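Side-chain contacts in hemolysin activator protein CdiB (Acinetobacter baumannii ACICU, PDB 6WIL), which probably exports its partner toxin of contact-dependent growth inhibition across the outer membrane, as a two-partner secretion transporter of the Omp85 superfamily: residues Ser10-Leu13 with Gln14-Leu18; Gln75-Phe78 with Val79-Ile83; Ile448-Pro451 with Asn452-Phe455; Ala488-Pro491 with Asn492-Phe495. All coordinates share one frame; numbering follows the deposited sequence.

Contact 1: residues Ser10-Leu13 with Gln14-Leu18; sequences SQVL and QDQRL
Gln16 leans back over the helix turn that precedes it and lays its aliphatic part against Val12. Its CB stands 3.7 Å from Val12 O. The first torsion sets CG anti to the carbonyl carbon and beside the backbone N (chi1 -63°), which carries CG toward the same carbonyl, 3.4 Å from Val12 O. Beyond CG the chain runs out extended; its CD comes within 4.4 Å of Val12 CG1, and OE1 skirts Leu13 CD1 at 4.5 Å. Outside the helix the chain touches Tyr461 and Met471, a setting that suits a long residue with methylenes below and an amide at its tip.

Beneath these side chains run ordinary i to i+4 bonds. The straightest is Gln16 N to Val12 O, 3.0 Å with an N-H...O angle of 170°, and Arg17 N is bonded to Leu13 O at 3.0 Å.

Gln14 takes another course. Its CB rests 3.5 Å from Ser10 O, but CG swings anti to the backbone N (chi1 162°) and the chain bends at the next bond, leaving the helix for the barrel wall. There the buried amide has two oxygen partners for NE2, Ser270 OG and Asn289 OD1, while OE1 merely lies at the edge of the Arg17 guanidinium, in its plane. An amide suits the place because its NH2 can donate twice. Helix 8-27 is consistent with the N-terminal plug helix that occupies the barrel lumen in TpsB transporters, and Gln14 ties it to the wall.

Contact 2: residues Gln75-Phe78 with Val79-Ile83; sequences QFNF and VIKAI
Phe78 and Val79 meet near the start of helix 77-85, in the ShlB-type POTRA domain, whose two helices pack on a small mixed sheet. The apolar part of the contact is a CH-pi approach: Val79 CG2 sits over one face of the Phe78 ring, 4.1 Å from its centroid and displaced toward the rim at CE2 and CZ. The ring is placed there by a first torsion that tucks CG between the backbone N and the carbonyl carbon (chi1 71°). Lys114 adds a cation-pi contact to the same ring, while Val79 itself reaches Ala107 of helix 97-113; a compact branched residue can serve both neighbours.

Backbone bonds form the second group. Val79 N reaches Phe76 O at 3.1 Å, a three-residue step with the donor well above the carbonyl plane. The four-residue steps follow: Lys81 N to Asn77 O at 2.9 Å, in the carbonyl plane, and Ala82 N to Phe78 O at 3.0 Å.

Polar side chains make the third. Asn77 and Lys81 lie alongside each other on the outer surface, pointing the same way, and Asn77 OD1 approaches the Lys81 methylene CE at 3.5 Å.

Contact 3: residues Ile448-Pro451 with Asn452-Phe455; sequences ILVP and NDRF
Arg454 folds back over Pro451 through its first torsion and one bend: chi1 of -62° turns CG to the backbone N side, opposite its own C=O, and the bend at chi3 (-80°) brings the guanidinium round until one face lies on the proline. Pro451 CA sits over the centre of that face, 3.7 Å from Arg454 CZ, and Pro451 CB is 3.8 Å from Arg454 NH2. The flat cation thus rests on an aliphatic surface while its edge stays available for polar partners, among them Asn508, which accepts from NH1.

Leu449 approaches from another quarter. Its side chain crosses that of Asp453 at about a right angle, with Leu449 CB 3.8 Å from Asp453 CB and Leu449 CD1 close to Asp453 O, at 3.2 Å. The Asp453 carboxylate is engaged in a salt bridge with Arg383 of the barrel wall, so the leucine packs against the methylene of a charged residue whose ionic end is satisfied elsewhere.

The backbone explains why these groups gather. Asp453 N is bonded to Val450 O at 3.2 Å and Arg454 N to Pro451 O at 3.2 Å, both donors well above the carbonyl planes. Pro451 suits the second place of the first turn because its ring fixes phi, and it has no N-H to leave idle. Pro451 and Asn452 also touch Leu8 of the plug helix. Two overlapping type I turns result, within the long loop joining strands 432-444 and 476-487, the L6 loop that folds into the barrel in Omp85 transporters.

Contact 4: residues Ala488-Pro491 with Asn492-Phe495; sequences APIP and NTQF
The turn joining barrel strands 476-487 and 493-505, on what should be the periplasmic side, is a beta-hairpin connection whose ends meet through Ala488 and Thr493. Ala488 N is bonded to Thr493 O at 3.1 Å, nearly straight at the hydrogen (164°), though the donor stands above the carbonyl plane. Next to this bond the two side chains touch, Ala488 CB lying 3.7 Å from Thr493 CB.

Phe495, two residues further along the strand, brings its ring back to the same alanine. A chi1 of -50° puts CG on the side of the backbone N, away from the carbonyl carbon, and CE2 comes to 3.5 Å from Ala488 CB. Pro489 CD stands at the ring's edge near its plane, 4.1 Å from Phe495 CE2. A methyl, the smallest side chain with a carbon to offer, fits between threonine and ring and touches both; beyond it, Phe495 also packs on Leu486 and Leu523 of the adjoining strands, on the surface of the barrel.

Just past the turn, Thr493 OG1 reaches back two residues to donate to Pro491 O, 2.8 Å away, again from above the carbonyl plane, and runs alongside Ile490, whose CG2 is 4.0 Å away from OG1. Asn492 makes the reversal with a left-handed backbone (phi 58°), a conformation asparagine tolerates well. Ile490 and Pro491 touch a crystal neighbour, and the exact loop shape may reflect this. The Ala488-Thr493 main-chain bond joins the two limbs, while the Thr493 hydroxyl closes a local bridge over Asn492; the prolines, lacking an N-H, can donate no backbone bond.

How the contacts relate
Along the chain the contacts follow in numerical order, from the N-terminal helix through the POTRA domain into the barrel. Contacts 1 and 3 are close neighbours: their nearest atoms lie about 5 Å apart, helix 8-27 and the loop before strand 476-487 both being on the lumen side of one barrel. Contact 4 shares that barrel, at the other end of strand 476-487, with nearest atoms about 24 Å from contact 3. Contact 2 stands apart in the POTRA domain, its centre about 52 Å from those of contacts 1 and 3. The set thus samples the plug, the loop folded into the barrel, a barrel turn and a POTRA domain, the parts from which TpsB transporters are built.

Contact 1: residues Ser10-Leu13 with Gln14-Leu18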
ATOM      1  N   SER A  10     -26.400  -8.021   2.039  1.00 68.34           N
ATOM      2  CA  SER A  10     -25.788  -7.295   3.149  1.00 61.19           C
ATOM      3  C   SER A  10     -24.352  -7.742   3.405  1.00 46.32           C
ATOM      4  O   SER A  10     -23.524  -6.931   3.831  1.00 62.02           O
ATOM      5  CB  SER A  10     -26.626  -7.463   4.419  1.00 71.82           C
ATOM      6  OG  SER A  10     -27.605  -6.442   4.531  1.00 75.97           O
ATOM      7  N   GLN A  11     -24.039  -9.016   3.158  1.00 54.09           N
ATOM      8  CA  GLN A  11     -22.685  -9.508   3.389  1.00 62.98           C
ATOM      9  C   GLN A  11     -21.720  -9.072   2.293  1.00 64.83           C
ATOM     10  O   GLN A  11     -20.536  -8.855   2.571  1.00 68.46           O
ATOM     11  CB  GLN A  11     -22.688 -11.035   3.511  1.00 66.28           C
ATOM     12  CG  GLN A  11     -22.459 -11.562   4.930  1.00 79.37           C
ATOM     13  CD  GLN A  11     -20.998 -11.503   5.364  1.00 80.57           C
ATOM     14  OE1 GLN A  11     -20.160 -10.890   4.702  1.00 88.93           O
ATOM     15  NE2 GLN A  11     -20.689 -12.151   6.481  1.00 73.69           N
ATOM     16  N   VAL A  12     -22.199  -8.945   1.053  1.00 55.31           N
ATOM     17  CA  VAL A  12     -21.359  -8.419  -0.021  1.00 55.78           C
ATOM     18  C   VAL A  12     -20.973  -6.976   0.272  1.00 63.44           C
ATOM     19  O   VAL A  12     -19.802  -6.588   0.163  1.00 54.42           O
ATOM     20  CB  VAL A  12     -22.080  -8.547  -1.376  1.00 53.67           C
ATOM     21  CG1 VAL A  12     -21.471  -7.599  -2.399  1.00 49.32           C
ATOM     22  CG2 VAL A  12     -22.015  -9.981  -1.877  1.00 47.98           C
ATOM     23  N   LEU A  13     -21.958  -6.157   0.652  1.00 56.35           N
ATOM     24  CA  LEU A  13     -21.686  -4.761   0.976  1.00 56.00           C
ATOM     25  C   LEU A  13     -20.759  -4.639   2.177  1.00 64.98           C
ATOM     26  O   LEU A  13     -19.952  -3.704   2.246  1.00 60.43           O
ATOM     27  CB  LEU A  13     -22.999  -4.023   1.237  1.00 50.17           C
ATOM     28  CG  LEU A  13     -22.908  -2.508   1.430  1.00 82.63           C
ATOM     29  CD1 LEU A  13     -22.846  -1.786   0.087  1.00 65.45           C
ATOM     30  CD2 LEU A  13     -24.065  -2.000   2.276  1.00 79.49           C
ATOM     31  N   GLN A  14     -20.857  -5.569   3.129  1.00 54.25           N
ATOM     32  CA  GLN A  14     -19.951  -5.562   4.272  1.00 48.15           C
ATOM     33  C   GLN A  14     -18.522  -5.884   3.848  1.00 43.27           C
ATOM     34  O   GLN A  14     -17.571  -5.253   4.323  1.00 55.79           O
ATOM     35  CB  GLN A  14     -20.441  -6.550   5.333  1.00 48.64           C
ATOM     36  CG  GLN A  14     -19.397  -6.973   6.358  1.00 48.89           C
ATOM     37  CD  GLN A  14     -19.071  -5.887   7.371  1.00 62.82           C
ATOM     38  OE1 GLN A  14     -19.680  -4.816   7.376  1.00 65.99           O
ATOM     39  NE2 GLN A  14     -18.107  -6.166   8.242  1.00 62.46           N
ATOM     40  N   ASP A  15     -18.350  -6.853   2.943  1.00 59.80           N
ATOM     41  CA  ASP A  15     -17.009  -7.201   2.478  1.00 46.69           C
ATOM     42  C   ASP A  15     -16.371  -6.049   1.711  1.00 50.90           C
ATOM     43  O   ASP A  15     -15.183  -5.758   1.898  1.00 53.93           O
ATOM     44  CB  ASP A  15     -17.056  -8.459   1.611  1.00 53.11           C
ATOM     45  CG  ASP A  15     -17.296  -9.720   2.418  1.00 76.77           C
ATOM     46  OD1 ASP A  15     -17.564  -9.611   3.634  1.00 85.34           O
ATOM     47  OD2 ASP A  15     -17.208 -10.825   1.838  1.00 91.46           O
ATOM     48  N   GLN A  16     -17.137  -5.392   0.836  1.00 49.41           N
ATOM     49  CA  GLN A  16     -16.613  -4.231   0.121  1.00 46.88           C
ATOM     50  C   GLN A  16     -16.228  -3.120   1.090  1.00 51.09           C
ATOM     51  O   GLN A  16     -15.164  -2.503   0.951  1.00 51.44           O
ATOM     52  CB  GLN A  16     -17.640  -3.724  -0.893  1.00 45.76           C
ATOM     53  CG  GLN A  16     -17.979  -4.709  -2.007  1.00 52.57           C
ATOM     54  CD  GLN A  16     -18.895  -4.105  -3.061  1.00 59.00           C
ATOM     55  OE1 GLN A  16     -19.683  -3.203  -2.773  1.00 65.44           O
ATOM     56  NE2 GLN A  16     -18.786  -4.595  -4.291  1.00 55.03           N
ATOM     57  N   ARG A  17     -17.083  -2.852   2.080  1.00 46.64           N
ATOM     58  CA  ARG A  17     -16.758  -1.847   3.088  1.00 56.27           C
ATOM     59  C   ARG A  17     -15.533  -2.258   3.896  1.00 50.03           C
ATOM     60  O   ARG A  17     -14.698  -1.414   4.244  1.00 48.88           O
ATOM     61  CB  ARG A  17     -17.957  -1.623   4.010  1.00 52.49           C
ATOM     62  CG  ARG A  17     -17.779  -0.459   4.977  1.00 72.39           C
ATOM     63  CD  ARG A  17     -18.773  -0.522   6.125  1.00 65.34           C
ATOM     64  NE  ARG A  17     -18.350  -1.459   7.164  1.00 77.49           N
ATOM     65  CZ  ARG A  17     -17.509  -1.151   8.148  1.00 78.56           C
ATOM     66  NH1 ARG A  17     -16.997   0.071   8.226  1.00 74.09           N
ATOM     67  NH2 ARG A  17     -17.177  -2.064   9.050  1.00 71.73           N
ATOM     68  N   LEU A  18     -15.414  -3.552   4.208  1.00 47.49           N
ATOM     69  CA  LEU A  18     -14.243  -4.037   4.934  1.00 50.40           C
ATOM     70  C   LEU A  18     -12.967  -3.824   4.131  1.00 58.20           C
ATOM     71  O   LEU A  18     -11.942  -3.401   4.678  1.00 59.97           O
ATOM     72  CB  LEU A  18     -14.406  -5.517   5.276  1.00 52.79           C
ATOM     73  CG  LEU A  18     -14.769  -5.870   6.717  1.00 58.51           C
ATOM     74  CD1 LEU A  18     -14.605  -7.363   6.943  1.00 56.54           C
ATOM     75  CD2 LEU A  18     -13.912  -5.076   7.693  1.00 65.90           C
TER

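Contact 2: residues Gln75-Phe78 with Val79-Ile83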
ATOM      1  N   GLN A  75      30.871  -8.229  -0.775  1.00 77.55           N
ATOM      2  CA  GLN A  75      29.619  -7.518  -1.003  1.00 72.06           C
ATOM      3  C   GLN A  75      29.740  -6.452  -2.085  1.00 63.36           C
ATOM      4  O   GLN A  75      28.726  -6.071  -2.680  1.00 56.28           O
ATOM      5  CB  GLN A  75      29.149  -6.880   0.306  1.00 65.81           C
ATOM      6  CG  GLN A  75      27.807  -6.167   0.230  1.00 81.87           C
ATOM      7  CD  GLN A  75      27.423  -5.510   1.544  1.00 81.95           C
ATOM      8  OE1 GLN A  75      28.236  -5.417   2.463  1.00 69.70           O
ATOM      9  NE2 GLN A  75      26.176  -5.058   1.640  1.00 70.54           N
ATOM     10  N   PHE A  76      30.951  -5.970  -2.366  1.00 70.24           N
ATOM     11  CA  PHE A  76      31.146  -4.822  -3.244  1.00 56.93           C
ATOM     12  C   PHE A  76      31.704  -5.187  -4.613  1.00 48.95           C
ATOM     13  O   PHE A  76      32.074  -4.287  -5.372  1.00 44.50           O
ATOM     14  CB  PHE A  76      32.054  -3.795  -2.570  1.00 48.27           C
ATOM     15  CG  PHE A  76      31.388  -3.048  -1.455  1.00 54.14           C
ATOM     16  CD1 PHE A  76      30.347  -2.172  -1.719  1.00 57.56           C
ATOM     17  CD2 PHE A  76      31.793  -3.225  -0.142  1.00 55.24           C
ATOM     18  CE1 PHE A  76      29.729  -1.478  -0.696  1.00 61.65           C
ATOM     19  CE2 PHE A  76      31.177  -2.536   0.886  1.00 62.70           C
ATOM     20  CZ  PHE A  76      30.146  -1.658   0.608  1.00 47.75           C
ATOM     21  N   ASN A  77      31.753  -6.477  -4.960  1.00 63.36           N
ATOM     22  CA  ASN A  77      32.287  -6.870  -6.259  1.00 66.44           C
ATOM     23  C   ASN A  77      31.436  -6.365  -7.419  1.00 57.73           C
ATOM     24  O   ASN A  77      31.911  -6.358  -8.559  1.00 65.47           O
ATOM     25  CB  ASN A  77      32.434  -8.393  -6.345  1.00 70.35           C
ATOM     26  CG  ASN A  77      31.120  -9.126  -6.141  1.00 83.44           C
ATOM     27  OD1 ASN A  77      30.186  -8.989  -6.933  1.00 93.10           O
ATOM     28  ND2 ASN A  77      31.050  -9.931  -5.086  1.00 87.57           N
ATOM     29  N   PHE A  78      30.197  -5.936  -7.160  1.00 60.10           N
ATOM     30  CA  PHE A  78      29.364  -5.391  -8.226  1.00 57.18           C
ATOM     31  C   PHE A  78      29.935  -4.098  -8.794  1.00 46.82           C
ATOM     32  O   PHE A  78      29.577  -3.712  -9.912  1.00 45.88           O
ATOM     33  CB  PHE A  78      27.938  -5.152  -7.718  1.00 40.63           C
ATOM     34  CG  PHE A  78      27.818  -4.007  -6.755  1.00 30.96           C
ATOM     35  CD1 PHE A  78      28.058  -4.195  -5.403  1.00 40.05           C
ATOM     36  CD2 PHE A  78      27.453  -2.745  -7.197  1.00 35.90           C
ATOM     37  CE1 PHE A  78      27.945  -3.143  -4.510  1.00 31.17           C
ATOM     38  CE2 PHE A  78      27.345  -1.685  -6.310  1.00 43.47           C
ATOM     39  CZ  PHE A  78      27.590  -1.886  -4.964  1.00 36.85           C
ATOM     40  N   VAL A  79      30.801  -3.416  -8.046  1.00 48.17           N
ATOM     41  CA  VAL A  79      31.449  -2.213  -8.558  1.00 50.81           C
ATOM     42  C   VAL A  79      32.412  -2.570  -9.684  1.00 43.05           C
ATOM     43  O   VAL A  79      32.412  -1.936 -10.746  1.00 35.25           O
ATOM     44  CB  VAL A  79      32.160  -1.464  -7.417  1.00 59.88           C
ATOM     45  CG1 VAL A  79      33.138  -0.442  -7.975  1.00 36.19           C
ATOM     46  CG2 VAL A  79      31.137  -0.797  -6.503  1.00 40.25           C
ATOM     47  N   ILE A  80      33.246  -3.589  -9.470  1.00 40.52           N
ATOM     48  CA  ILE A  80      34.152  -4.038 -10.523  1.00 43.08           C
ATOM     49  C   ILE A  80      33.368  -4.714 -11.642  1.00 55.03           C
ATOM     50  O   ILE A  80      33.702  -4.569 -12.826  1.00 45.74           O
ATOM     51  CB  ILE A  80      35.233  -4.967  -9.940  1.00 43.22           C
ATOM     52  CG1 ILE A  80      36.083  -4.214  -8.917  1.00 51.35           C
ATOM     53  CG2 ILE A  80      36.119  -5.525 -11.046  1.00 51.38           C
ATOM     54  CD1 ILE A  80      36.818  -3.029  -9.498  1.00 42.44           C
ATOM     55  N   LYS A  81      32.315  -5.458 -11.287  1.00 53.36           N
ATOM     56  CA  LYS A  81      31.440  -6.056 -12.290  1.00 46.88           C
ATOM     57  C   LYS A  81      30.924  -5.007 -13.267  1.00 53.17           C
ATOM     58  O   LYS A  81      30.966  -5.202 -14.487  1.00 37.00           O
ATOM     59  CB  LYS A  81      30.264  -6.762 -11.613  1.00 54.69           C
ATOM     60  CG  LYS A  81      30.407  -8.262 -11.443  1.00 57.86           C
ATOM     61  CD  LYS A  81      29.026  -8.891 -11.297  1.00 79.15           C
ATOM     62  CE  LYS A  81      28.931  -9.788 -10.077  1.00 86.66           C
ATOM     63  NZ  LYS A  81      27.557  -9.759  -9.498  1.00 90.17           N
ATOM     64  N   ALA A  82      30.429  -3.883 -12.742  1.00 42.05           N
ATOM     65  CA  ALA A  82      29.879  -2.849 -13.610  1.00 40.97           C
ATOM     66  C   ALA A  82      30.957  -2.233 -14.492  1.00 51.33           C
ATOM     67  O   ALA A  82      30.700  -1.919 -15.660  1.00 52.99           O
ATOM     68  CB  ALA A  82      29.182  -1.775 -12.776  1.00 27.95           C
ATOM     69  N   ILE A  83      32.169  -2.059 -13.956  1.00 41.48           N
ATOM     70  CA  ILE A  83      33.265  -1.509 -14.752  1.00 48.33           C
ATOM     71  C   ILE A  83      33.569  -2.420 -15.934  1.00 39.02           C
ATOM     72  O   ILE A  83      33.580  -1.985 -17.092  1.00 50.13           O
ATOM     73  CB  ILE A  83      34.516  -1.298 -13.880  1.00 36.45           C
ATOM     74  CG1 ILE A  83      34.260  -0.236 -12.808  1.00 37.47           C
ATOM     75  CG2 ILE A  83      35.705  -0.909 -14.751  1.00 37.40           C
ATOM     76  CD1 ILE A  83      33.960   1.130 -13.367  1.00 46.43           C
TER

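Contact 3: residues Ile448-Pro451 with Asn452-Phe455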
ATOM      1  N   ILE A 448     -15.687 -22.874 -10.469  1.00 79.96           N
ATOM      2  CA  ILE A 448     -16.943 -22.329  -9.975  1.00 68.55           C
ATOM      3  C   ILE A 448     -16.750 -21.803  -8.561  1.00 62.85           C
ATOM      4  O   ILE A 448     -16.079 -22.430  -7.730  1.00 68.05           O
ATOM      5  CB  ILE A 448     -18.047 -23.401 -10.023  1.00 67.68           C
ATOM      6  CG1 ILE A 448     -18.267 -23.878 -11.461  1.00 86.30           C
ATOM      7  CG2 ILE A 448     -19.340 -22.879  -9.412  1.00 79.19           C
ATOM      8  CD1 ILE A 448     -18.457 -22.760 -12.449  1.00 68.20           C
ATOM      9  N   LEU A 449     -17.330 -20.640  -8.285  1.00 69.23           N
ATOM     10  CA  LEU A 449     -17.297 -20.035  -6.964  1.00 69.59           C
ATOM     11  C   LEU A 449     -18.669 -20.123  -6.310  1.00 65.10           C
ATOM     12  O   LEU A 449     -19.700 -20.148  -6.989  1.00 65.40           O
ATOM     13  CB  LEU A 449     -16.868 -18.568  -7.038  1.00 59.82           C
ATOM     14  CG  LEU A 449     -15.450 -18.266  -7.512  1.00 54.97           C
ATOM     15  CD1 LEU A 449     -15.244 -16.764  -7.571  1.00 55.88           C
ATOM     16  CD2 LEU A 449     -14.433 -18.915  -6.589  1.00 55.57           C
ATOM     17  N   VAL A 450     -18.667 -20.165  -4.981  1.00 58.11           N
ATOM     18  CA  VAL A 450     -19.891 -20.047  -4.194  1.00 66.94           C
ATOM     19  C   VAL A 450     -20.360 -18.599  -4.318  1.00 65.77           C
ATOM     20  O   VAL A 450     -19.581 -17.745  -4.765  1.00 68.34           O
ATOM     21  CB  VAL A 450     -19.660 -20.466  -2.732  1.00 70.74           C
ATOM     22  CG1 VAL A 450     -18.863 -21.763  -2.671  1.00 73.76           C
ATOM     23  CG2 VAL A 450     -18.969 -19.357  -1.952  1.00 59.79           C
ATOM     24  N   PRO A 451     -21.611 -18.276  -3.964  1.00 67.76           N
ATOM     25  CA  PRO A 451     -22.098 -16.903  -4.201  1.00 73.83           C
ATOM     26  C   PRO A 451     -21.268 -15.801  -3.549  1.00 71.47           C
ATOM     27  O   PRO A 451     -21.027 -14.768  -4.187  1.00 60.27           O
ATOM     28  CB  PRO A 451     -23.524 -16.950  -3.639  1.00 76.17           C
ATOM     29  CG  PRO A 451     -23.943 -18.364  -3.840  1.00 65.99           C
ATOM     30  CD  PRO A 451     -22.710 -19.191  -3.603  1.00 66.27           C
ATOM     31  N   ASN A 452     -20.819 -15.982  -2.305  1.00 60.13           N
ATOM     32  CA  ASN A 452     -20.105 -14.907  -1.619  1.00 63.57           C
ATOM     33  C   ASN A 452     -18.746 -14.607  -2.239  1.00 65.01           C
ATOM     34  O   ASN A 452     -18.234 -13.496  -2.066  1.00 53.30           O
ATOM     35  CB  ASN A 452     -19.924 -15.251  -0.143  1.00 75.82           C
ATOM     36  CG  ASN A 452     -21.196 -15.758   0.487  1.00 91.16           C
ATOM     37  OD1 ASN A 452     -21.697 -16.820   0.118  1.00 94.60           O
ATOM     38  ND2 ASN A 452     -21.727 -15.008   1.452  1.00 77.28           N
ATOM     39  N   ASP A 453     -18.152 -15.563  -2.952  1.00 64.84           N
ATOM     40  CA  ASP A 453     -16.843 -15.370  -3.567  1.00 54.36           C
ATOM     41  C   ASP A 453     -16.904 -14.620  -4.891  1.00 51.21           C
ATOM     42  O   ASP A 453     -15.850 -14.353  -5.478  1.00 55.64           O
ATOM     43  CB  ASP A 453     -16.157 -16.721  -3.791  1.00 66.20           C
ATOM     44  CG  ASP A 453     -15.363 -17.178  -2.586  1.00 75.58           C
ATOM     45  OD1 ASP A 453     -15.021 -16.325  -1.741  1.00 78.91           O
ATOM     46  OD2 ASP A 453     -15.071 -18.389  -2.493  1.00 87.76           O
ATOM     47  N   ARG A 454     -18.092 -14.273  -5.373  1.00 44.01           N
ATOM     48  CA  ARG A 454     -18.213 -13.673  -6.690  1.00 51.86           C
ATOM     49  C   ARG A 454     -17.844 -12.192  -6.659  1.00 59.34           C
ATOM     50  O   ARG A 454     -17.725 -11.566  -5.602  1.00 65.65           O
ATOM     51  CB  ARG A 454     -19.627 -13.854  -7.232  1.00 58.52           C
ATOM     52  CG  ARG A 454     -20.023 -15.302  -7.426  1.00 61.98           C
ATOM     53  CD  ARG A 454     -21.133 -15.417  -8.449  1.00 84.81           C
ATOM     54  NE  ARG A 454     -22.451 -15.117  -7.900  1.00 88.01           N
ATOM     55  CZ  ARG A 454     -23.354 -16.039  -7.584  1.00 82.80           C
ATOM     56  NH1 ARG A 454     -23.080 -17.326  -7.765  1.00 67.57           N
ATOM     57  NH2 ARG A 454     -24.530 -15.677  -7.091  1.00 82.59           N
ATOM     58  N   PHE A 455     -17.664 -11.636  -7.854  1.00 46.13           N
ATOM     59  CA  PHE A 455     -17.334 -10.231  -8.048  1.00 39.21           C
ATOM     60  C   PHE A 455     -18.619  -9.474  -8.360  1.00 58.88           C
ATOM     61  O   PHE A 455     -19.293  -9.774  -9.351  1.00 48.92           O
ATOM     62  CB  PHE A 455     -16.317 -10.082  -9.180  1.00 50.19           C
ATOM     63  CG  PHE A 455     -15.657  -8.735  -9.244  1.00 44.37           C
ATOM     64  CD1 PHE A 455     -16.268  -7.678  -9.897  1.00 42.43           C
ATOM     65  CD2 PHE A 455     -14.408  -8.535  -8.681  1.00 41.78           C
ATOM     66  CE1 PHE A 455     -15.654  -6.445  -9.974  1.00 40.40           C
ATOM     67  CE2 PHE A 455     -13.788  -7.303  -8.753  1.00 41.00           C
ATOM     68  CZ  PHE A 455     -14.412  -6.257  -9.400  1.00 44.97           C
TER

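Contact 4: residues Ala488-Pro491 with Asn492-Phe495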
ATOM      1  N   ALA A 488     -11.832  24.208  -5.327  1.00 82.84           N
ATOM      2  CA  ALA A 488     -12.840  25.248  -5.377  1.00 75.16           C
ATOM      3  C   ALA A 488     -12.196  26.605  -5.108  1.00 70.44           C
ATOM      4  O   ALA A 488     -11.082  26.677  -4.581  1.00 71.68           O
ATOM      5  CB  ALA A 488     -13.933  24.955  -4.354  1.00 78.61           C
ATOM      6  N   PRO A 489     -12.868  27.702  -5.471  1.00 78.74           N
ATOM      7  CA  PRO A 489     -12.321  29.030  -5.136  1.00 85.62           C
ATOM      8  C   PRO A 489     -12.180  29.251  -3.639  1.00 93.80           C
ATOM      9  O   PRO A 489     -11.359  30.069  -3.205  1.00 79.42           O
ATOM     10  CB  PRO A 489     -13.339  29.994  -5.760  1.00 93.43           C
ATOM     11  CG  PRO A 489     -14.608  29.190  -5.856  1.00 83.87           C
ATOM     12  CD  PRO A 489     -14.160  27.800  -6.175  1.00 78.03           C
ATOM     13  N   ILE A 490     -12.948  28.521  -2.841  1.00 96.28           N
ATOM     14  CA  ILE A 490     -12.923  28.573  -1.383  1.00 84.64           C
ATOM     15  C   ILE A 490     -11.811  27.646  -0.897  1.00 83.98           C
ATOM     16  O   ILE A 490     -11.602  26.580  -1.493  1.00 85.37           O
ATOM     17  CB  ILE A 490     -14.299  28.176  -0.829  1.00 79.36           C
ATOM     18  CG1 ILE A 490     -15.385  29.036  -1.481  1.00 94.55           C
ATOM     19  CG2 ILE A 490     -14.354  28.284   0.674  1.00 87.00           C
ATOM     20  CD1 ILE A 490     -15.043  30.515  -1.550  1.00 71.48           C
ATOM     21  N   PRO A 491     -11.059  28.000   0.146  1.00 93.73           N
ATOM     22  CA  PRO A 491      -9.966  27.126   0.591  1.00 91.86           C
ATOM     23  C   PRO A 491     -10.466  25.802   1.153  1.00 88.11           C
ATOM     24  O   PRO A 491     -11.599  25.684   1.627  1.00 78.89           O
ATOM     25  CB  PRO A 491      -9.266  27.957   1.675  1.00 79.83           C
ATOM     26  CG  PRO A 491     -10.302  28.933   2.133  1.00 75.28           C
ATOM     27  CD  PRO A 491     -11.073  29.271   0.889  1.00 82.41           C
ATOM     28  N   ASN A 492      -9.592  24.792   1.075  1.00 78.24           N
ATOM     29  CA  ASN A 492      -9.827  23.461   1.646  1.00 75.46           C
ATOM     30  C   ASN A 492     -11.096  22.808   1.102  1.00 74.33           C
ATOM     31  O   ASN A 492     -11.776  22.060   1.809  1.00 58.35           O
ATOM     32  CB  ASN A 492      -9.864  23.519   3.175  1.00 74.43           C
ATOM     33  CG  ASN A 492      -8.485  23.657   3.780  1.00 87.50           C
ATOM     34  OD1 ASN A 492      -7.601  22.835   3.536  1.00 88.41           O
ATOM     35  ND2 ASN A 492      -8.288  24.709   4.566  1.00 91.49           N
ATOM     36  N   THR A 493     -11.412  23.073  -0.161  1.00 63.08           N
ATOM     37  CA  THR A 493     -12.587  22.522  -0.818  1.00 62.43           C
ATOM     38  C   THR A 493     -12.200  22.069  -2.216  1.00 71.95           C
ATOM     39  O   THR A 493     -11.225  22.551  -2.795  1.00 69.44           O
ATOM     40  CB  THR A 493     -13.721  23.552  -0.902  1.00 69.21           C
ATOM     41  OG1 THR A 493     -13.722  24.360   0.280  1.00 82.28           O
ATOM     42  CG2 THR A 493     -15.070  22.862  -1.033  1.00 68.17           C
ATOM     43  N   GLN A 494     -12.978  21.136  -2.762  1.00 61.02           N
ATOM     44  CA  GLN A 494     -12.730  20.680  -4.120  1.00 70.10           C
ATOM     45  C   GLN A 494     -13.989  20.041  -4.690  1.00 67.23           C
ATOM     46  O   GLN A 494     -14.718  19.343  -3.979  1.00 53.46           O
ATOM     47  CB  GLN A 494     -11.550  19.695  -4.176  1.00 65.08           C
ATOM     48  CG  GLN A 494     -11.621  18.535  -3.199  1.00 74.76           C
ATOM     49  CD  GLN A 494     -10.539  17.494  -3.451  1.00 91.31           C
ATOM     50  OE1 GLN A 494     -10.812  16.292  -3.479  1.00 77.09           O
ATOM     51  NE2 GLN A 494      -9.306  17.954  -3.639  1.00 93.20           N
ATOM     52  N   PHE A 495     -14.244  20.309  -5.970  1.00 65.88           N
ATOM     53  CA  PHE A 495     -15.287  19.636  -6.729  1.00 62.55           C
ATOM     54  C   PHE A 495     -14.698  18.421  -7.432  1.00 58.78           C
ATOM     55  O   PHE A 495     -13.507  18.389  -7.749  1.00 63.89           O
ATOM     56  CB  PHE A 495     -15.909  20.569  -7.771  1.00 63.65           C
ATOM     57  CG  PHE A 495     -16.327  21.903  -7.227  1.00 83.57           C
ATOM     58  CD1 PHE A 495     -17.425  22.010  -6.390  1.00 83.73           C
ATOM     59  CD2 PHE A 495     -15.634  23.054  -7.567  1.00 77.92           C
ATOM     60  CE1 PHE A 495     -17.817  23.237  -5.891  1.00 69.26           C
ATOM     61  CE2 PHE A 495     -16.022  24.285  -7.073  1.00 74.26           C
ATOM     62  CZ  PHE A 495     -17.116  24.377  -6.233  1.00 75.72           C
TER